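Long-range contact in dihydroxyacetone kinase (Citrobacter freundii, PDB 1UN8), which phosphorylates dihydroxyacetone at the expense of ATP, working as a homodimer that depends on divalent magnesium or calcium ions: residues I156-Y164 and K316-W327. Numbering follows the deposited sequence.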
ATOM      1  N   ILE A 156       5.442  12.060  12.177  1.00 41.04           N
ATOM      2  CA  ILE A 156       4.761  12.993  11.300  1.00 41.77           C
ATOM      3  C   ILE A 156       3.705  13.808  12.031  1.00 42.12           C
ATOM      4  O   ILE A 156       3.369  14.911  11.607  1.00 42.55           O
ATOM      5  CB  ILE A 156       4.118  12.291  10.080  1.00 41.05           C
ATOM      6  CG1 ILE A 156       3.058  11.300  10.548  1.00 40.30           C
ATOM      7  CG2 ILE A 156       5.206  11.648   9.214  1.00 39.41           C
ATOM      8  CD1 ILE A 156       1.809  11.298   9.661  1.00 42.75           C
ATOM      9  N   LEU A 157       3.158  13.280  13.119  1.00 42.46           N
ATOM     10  CA  LEU A 157       2.177  14.060  13.850  1.00 42.27           C
ATOM     11  C   LEU A 157       2.931  15.231  14.458  1.00 43.52           C
ATOM     12  O   LEU A 157       2.365  16.303  14.683  1.00 44.58           O
ATOM     13  CB  LEU A 157       1.514  13.233  14.945  1.00 41.69           C
ATOM     14  CG  LEU A 157       0.655  12.070  14.451  1.00 42.78           C
ATOM     15  CD1 LEU A 157      -0.012  11.422  15.660  1.00 42.84           C
ATOM     16  CD2 LEU A 157      -0.380  12.554  13.444  1.00 37.48           C
ATOM     17  N   VAL A 158       4.223  15.026  14.711  1.00 42.86           N
ATOM     18  CA  VAL A 158       5.052  16.078  15.270  1.00 43.54           C
ATOM     19  C   VAL A 158       5.306  17.113  14.176  1.00 45.39           C
ATOM     20  O   VAL A 158       5.292  18.318  14.435  1.00 46.48           O
ATOM     21  CB  VAL A 158       6.389  15.517  15.805  1.00 42.46           C
ATOM     22  CG1 VAL A 158       7.299  16.650  16.242  1.00 41.45           C
ATOM     23  CG2 VAL A 158       6.120  14.599  16.989  1.00 41.93           C
ATOM     24  N   HIS A 159       5.524  16.650  12.948  1.00 46.16           N
ATOM     25  CA  HIS A 159       5.750  17.574  11.839  1.00 46.44           C
ATOM     26  C   HIS A 159       4.530  18.490  11.719  1.00 45.35           C
ATOM     27  O   HIS A 159       4.655  19.694  11.549  1.00 44.23           O
ATOM     28  CB  HIS A 159       5.920  16.828  10.505  1.00 46.37           C
ATOM     29  CG  HIS A 159       7.217  16.093  10.364  1.00 46.53           C
ATOM     30  ND1 HIS A 159       8.274  16.269  11.230  1.00 47.18           N
ATOM     31  CD2 HIS A 159       7.652  15.235   9.409  1.00 45.82           C
ATOM     32  CE1 HIS A 159       9.306  15.554  10.813  1.00 46.85           C
ATOM     33  NE2 HIS A 159       8.954  14.920   9.709  1.00 45.63           N
ATOM     34  N   LYS A 160       3.350  17.890  11.820  1.00 45.91           N
ATOM     35  CA  LYS A 160       2.089  18.607  11.692  1.00 47.60           C
ATOM     36  C   LYS A 160       1.970  19.783  12.654  1.00 49.08           C
ATOM     37  O   LYS A 160       1.607  20.891  12.261  1.00 49.34           O
ATOM     38  CB  LYS A 160       0.920  17.645  11.926  1.00 46.98           C
ATOM     39  CG  LYS A 160      -0.422  18.152  11.412  1.00 46.29           C
ATOM     40  CD  LYS A 160      -0.342  18.469   9.917  1.00 45.09           C
ATOM     41  CE  LYS A 160      -1.691  18.910   9.369  1.00 44.57           C
ATOM     42  NZ  LYS A 160      -2.176  20.178   9.986  1.00 44.03           N
ATOM     43  N   ILE A 161       2.256  19.528  13.924  1.00 50.53           N
ATOM     44  CA  ILE A 161       2.182  20.565  14.941  1.00 51.17           C
ATOM     45  C   ILE A 161       3.270  21.617  14.734  1.00 51.22           C
ATOM     46  O   ILE A 161       2.998  22.821  14.786  1.00 50.66           O
ATOM     47  CB  ILE A 161       2.291  19.935  16.348  1.00 51.45           C
ATOM     48  CG1 ILE A 161       0.908  19.442  16.782  1.00 52.23           C
ATOM     49  CG2 ILE A 161       2.896  20.921  17.327  1.00 49.19           C
ATOM     50  CD1 ILE A 161       0.088  20.503  17.487  1.00 57.85           C
ATOM     51  N   ALA A 162       4.496  21.168  14.498  1.00 50.19           N
ATOM     52  CA  ALA A 162       5.586  22.094  14.272  1.00 51.59           C
ATOM     53  C   ALA A 162       5.250  22.996  13.084  1.00 53.07           C
ATOM     54  O   ALA A 162       5.443  24.214  13.132  1.00 52.98           O
ATOM     55  CB  ALA A 162       6.867  21.324  13.997  1.00 51.50           C
ATOM     56  N   GLY A 163       4.741  22.383  12.019  1.00 53.37           N
ATOM     57  CA  GLY A 163       4.401  23.127  10.824  1.00 55.28           C
ATOM     58  C   GLY A 163       3.352  24.195  11.056  1.00 55.78           C
ATOM     59  O   GLY A 163       3.450  25.299  10.520  1.00 56.75           O
ATOM     60  N   TYR A 164       2.344  23.863  11.850  1.00 55.81           N
ATOM     61  CA  TYR A 164       1.273  24.797  12.154  1.00 56.45           C
ATOM     62  C   TYR A 164       1.848  26.120  12.654  1.00 56.50           C
ATOM     63  O   TYR A 164       1.597  27.175  12.073  1.00 56.94           O
ATOM     64  CB  TYR A 164       0.358  24.215  13.227  1.00 57.49           C
ATOM     65  CG  TYR A 164      -0.758  25.144  13.632  1.00 59.95           C
ATOM     66  CD1 TYR A 164      -1.935  25.211  12.888  1.00 60.82           C
ATOM     67  CD2 TYR A 164      -0.624  25.989  14.735  1.00 59.89           C
ATOM     68  CE1 TYR A 164      -2.956  26.103  13.232  1.00 61.73           C
ATOM     69  CE2 TYR A 164      -1.636  26.887  15.087  1.00 61.04           C
ATOM     70  CZ  TYR A 164      -2.800  26.940  14.332  1.00 62.11           C
ATOM     71  OH  TYR A 164      -3.802  27.833  14.662  1.00 62.83           O
ATOM     72  N   LYS A 316      -6.238  21.597  17.251  1.00 58.37           N
ATOM     73  CA  LYS A 316      -6.368  22.716  16.325  1.00 58.34           C
ATOM     74  C   LYS A 316      -5.354  22.545  15.204  1.00 56.50           C
ATOM     75  O   LYS A 316      -5.689  22.654  14.027  1.00 55.39           O
ATOM     76  CB  LYS A 316      -6.116  24.039  17.060  1.00 61.22           C
ATOM     77  CG  LYS A 316      -6.191  25.281  16.182  1.00 63.64           C
ATOM     78  CD  LYS A 316      -5.707  26.527  16.929  1.00 66.61           C
ATOM     79  CE  LYS A 316      -6.575  26.835  18.150  1.00 69.21           C
ATOM     80  NZ  LYS A 316      -6.207  28.113  18.836  1.00 69.28           N
ATOM     81  N   ALA A 317      -4.116  22.253  15.588  1.00 54.94           N
ATOM     82  CA  ALA A 317      -3.023  22.073  14.640  1.00 55.40           C
ATOM     83  C   ALA A 317      -3.155  20.840  13.738  1.00 55.49           C
ATOM     84  O   ALA A 317      -2.720  20.859  12.584  1.00 55.15           O
ATOM     85  CB  ALA A 317      -1.699  22.030  15.391  1.00 53.54           C
ATOM     86  N   LEU A 318      -3.737  19.768  14.258  1.00 55.24           N
ATOM     87  CA  LEU A 318      -3.903  18.570  13.457  1.00 55.31           C
ATOM     88  C   LEU A 318      -4.889  18.799  12.328  1.00 55.19           C
ATOM     89  O   LEU A 318      -4.645  18.412  11.188  1.00 55.50           O
ATOM     90  CB  LEU A 318      -4.408  17.408  14.309  1.00 55.88           C
ATOM     91  CG  LEU A 318      -3.430  16.668  15.217  1.00 57.32           C
ATOM     92  CD1 LEU A 318      -4.136  15.442  15.800  1.00 56.66           C
ATOM     93  CD2 LEU A 318      -2.198  16.247  14.425  1.00 55.91           C
ATOM     94  N   LEU A 319      -5.997  19.450  12.651  1.00 55.19           N
ATOM     95  CA  LEU A 319      -7.056  19.696  11.686  1.00 55.53           C
ATOM     96  C   LEU A 319      -6.840  20.776  10.639  1.00 54.76           C
ATOM     97  O   LEU A 319      -7.654  20.923   9.739  1.00 55.20           O
ATOM     98  CB  LEU A 319      -8.342  19.974  12.442  1.00 56.91           C
ATOM     99  CG  LEU A 319      -8.680  18.854  13.431  1.00 59.17           C
ATOM    100  CD1 LEU A 319      -9.788  19.315  14.336  1.00 59.47           C
ATOM    101  CD2 LEU A 319      -9.083  17.587  12.688  1.00 58.92           C
ATOM    102  N   THR A 320      -5.752  21.522  10.735  1.00 55.20           N
ATOM    103  CA  THR A 320      -5.504  22.573   9.759  1.00 57.09           C
ATOM    104  C   THR A 320      -5.077  21.987   8.435  1.00 56.68           C
ATOM    105  O   THR A 320      -4.294  21.046   8.396  1.00 58.85           O
ATOM    106  CB  THR A 320      -4.417  23.537  10.237  1.00 58.49           C
ATOM    107  OG1 THR A 320      -3.189  22.822  10.424  1.00 59.58           O
ATOM    108  CG2 THR A 320      -4.817  24.179  11.556  1.00 59.01           C
ATOM    109  N   GLU A 321      -5.592  22.534   7.342  1.00 56.72           N
ATOM    110  CA  GLU A 321      -5.211  22.032   6.032  1.00 56.42           C
ATOM    111  C   GLU A 321      -3.766  22.415   5.770  1.00 54.06           C
ATOM    112  O   GLU A 321      -3.299  23.460   6.226  1.00 53.20           O
ATOM    113  CB  GLU A 321      -6.090  22.641   4.937  1.00 59.15           C
ATOM    114  CG  GLU A 321      -7.581  22.444   5.133  1.00 65.02           C
ATOM    115  CD  GLU A 321      -8.399  23.023   3.982  1.00 69.01           C
ATOM    116  OE1 GLU A 321      -8.209  24.216   3.642  1.00 70.88           O
ATOM    117  OE2 GLU A 321      -9.236  22.284   3.418  1.00 70.55           O
ATOM    118  N   VAL A 322      -3.054  21.559   5.045  1.00 52.48           N
ATOM    119  CA  VAL A 322      -1.665  21.835   4.680  1.00 51.04           C
ATOM    120  C   VAL A 322      -1.549  21.521   3.194  1.00 50.26           C
ATOM    121  O   VAL A 322      -2.530  21.102   2.581  1.00 50.03           O
ATOM    122  CB  VAL A 322      -0.677  20.961   5.493  1.00 50.45           C
ATOM    123  CG1 VAL A 322      -0.832  21.258   6.978  1.00 48.26           C
ATOM    124  CG2 VAL A 322      -0.929  19.477   5.220  1.00 49.54           C
ATOM    125  N   GLU A 323      -0.375  21.728   2.610  1.00 50.35           N
ATOM    126  CA  GLU A 323      -0.197  21.432   1.193  1.00 50.52           C
ATOM    127  C   GLU A 323       0.961  20.474   0.984  1.00 50.17           C
ATOM    128  O   GLU A 323       2.084  20.894   0.697  1.00 50.63           O
ATOM    129  CB  GLU A 323       0.071  22.704   0.403  1.00 51.74           C
ATOM    130  CG  GLU A 323      -0.895  23.812   0.703  1.00 54.80           C
ATOM    131  CD  GLU A 323      -0.734  24.973  -0.240  1.00 56.57           C
ATOM    132  OE1 GLU A 323       0.413  25.213  -0.700  1.00 57.44           O
ATOM    133  OE2 GLU A 323      -1.756  25.644  -0.509  1.00 56.46           O
ATOM    134  N   THR A 324       0.684  19.183   1.119  1.00 49.40           N
ATOM    135  CA  THR A 324       1.712  18.168   0.936  1.00 48.83           C
ATOM    136  C   THR A 324       1.205  17.027   0.062  1.00 46.74           C
ATOM    137  O   THR A 324       0.004  16.885  -0.165  1.00 44.93           O
ATOM    138  CB  THR A 324       2.162  17.590   2.290  1.00 50.45           C
ATOM    139  OG1 THR A 324       1.033  17.004   2.957  1.00 50.67           O
ATOM    140  CG2 THR A 324       2.757  18.689   3.169  1.00 49.06           C
ATOM    141  N   SER A 325       2.126  16.205  -0.419  1.00 45.75           N
ATOM    142  CA  SER A 325       1.737  15.095  -1.271  1.00 45.65           C
ATOM    143  C   SER A 325       0.956  14.017  -0.554  1.00 45.18           C
ATOM    144  O   SER A 325       0.156  13.318  -1.175  1.00 44.56           O
ATOM    145  CB  SER A 325       2.965  14.440  -1.895  1.00 45.67           C
ATOM    146  OG  SER A 325       3.702  15.360  -2.682  1.00 51.31           O
ATOM    147  N   ASN A 326       1.176  13.854   0.757  1.00 46.13           N
ATOM    148  CA  ASN A 326       0.530  12.724   1.426  1.00 45.68           C
ATOM    149  C   ASN A 326      -0.165  12.922   2.779  1.00 46.64           C
ATOM    150  O   ASN A 326      -0.604  11.942   3.373  1.00 46.51           O
ATOM    151  CB  ASN A 326       1.563  11.602   1.563  1.00 43.26           C
ATOM    152  CG  ASN A 326       2.098  11.145   0.234  1.00 42.13           C
ATOM    153  OD1 ASN A 326       1.538  10.272  -0.417  1.00 42.71           O
ATOM    154  ND2 ASN A 326       3.218  11.728  -0.170  1.00 42.31           N
ATOM    155  N   TRP A 327      -0.277  14.143   3.291  1.00 46.23           N
ATOM    156  CA  TRP A 327      -0.966  14.291   4.566  1.00 45.44           C
ATOM    157  C   TRP A 327      -2.409  13.882   4.343  1.00 45.78           C
ATOM    158  O   TRP A 327      -3.055  14.345   3.402  1.00 46.47           O
ATOM    159  CB  TRP A 327      -0.816  15.723   5.130  1.00 46.06           C
ATOM    160  CG  TRP A 327      -1.680  15.913   6.325  1.00 46.51           C
ATOM    161  CD1 TRP A 327      -2.909  16.508   6.376  1.00 46.15           C
ATOM    162  CD2 TRP A 327      -1.411  15.430   7.645  1.00 47.50           C
ATOM    163  NE1 TRP A 327      -3.426  16.420   7.645  1.00 47.10           N
ATOM    164  CE2 TRP A 327      -2.530  15.764   8.446  1.00 48.35           C
ATOM    165  CE3 TRP A 327      -0.338  14.745   8.231  1.00 46.61           C
ATOM    166  CZ2 TRP A 327      -2.605  15.434   9.805  1.00 48.11           C
ATOM    167  CZ3 TRP A 327      -0.411  14.418   9.578  1.00 47.52           C
ATOM    168  CH2 TRP A 327      -1.539  14.763  10.352  1.00 47.79           C
TER
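The aliphatic chain of Lys160 crosses one face of the Trp327 indole at about a right angle, its CE 3.6 Å from the centroid of the five-membered ring and 24° off the ring normal, a CH-pi contact. Leu157 meets the same ring at its edge, CD2 lying 4.0 Å from CH2 of Trp327, while Ile156 CD1 approaches CZ3 obliquely. Val322 CG1 packs against CE of Lys160. One turn on from Lys160, Tyr164 meets Ala317: with CG anti to its backbone N (chi1 178°), its ring lies 4.2 Å by centroid from Ala317 CA, an off-centre CH-pi contact.

Bends at chi2 and chi4 bring NZ of Lys160 among the carbonyls of Ala317, Leu318 and Thr320. NZ donates to Ala317 O at 2.7 Å, nearly in line with the carbonyl (C=O...N 162°), and to Thr320 O at 2.8 Å; its bond to Leu318 O is weak. Thr320 OG1 also donates to Ala317 O, from above the carbonyl plane. The carbonyls gathered here would probably stabilise the lysine's charge.

Leu157 and Leu318 both touch Ile308 of strand 301-309, placing the contact beside that sheet. Within the DhaK domain, helix 155-167 thus packs against helix 314-319 and the loop that follows it, around a lysine ammonium gripped by backbone carbonyls.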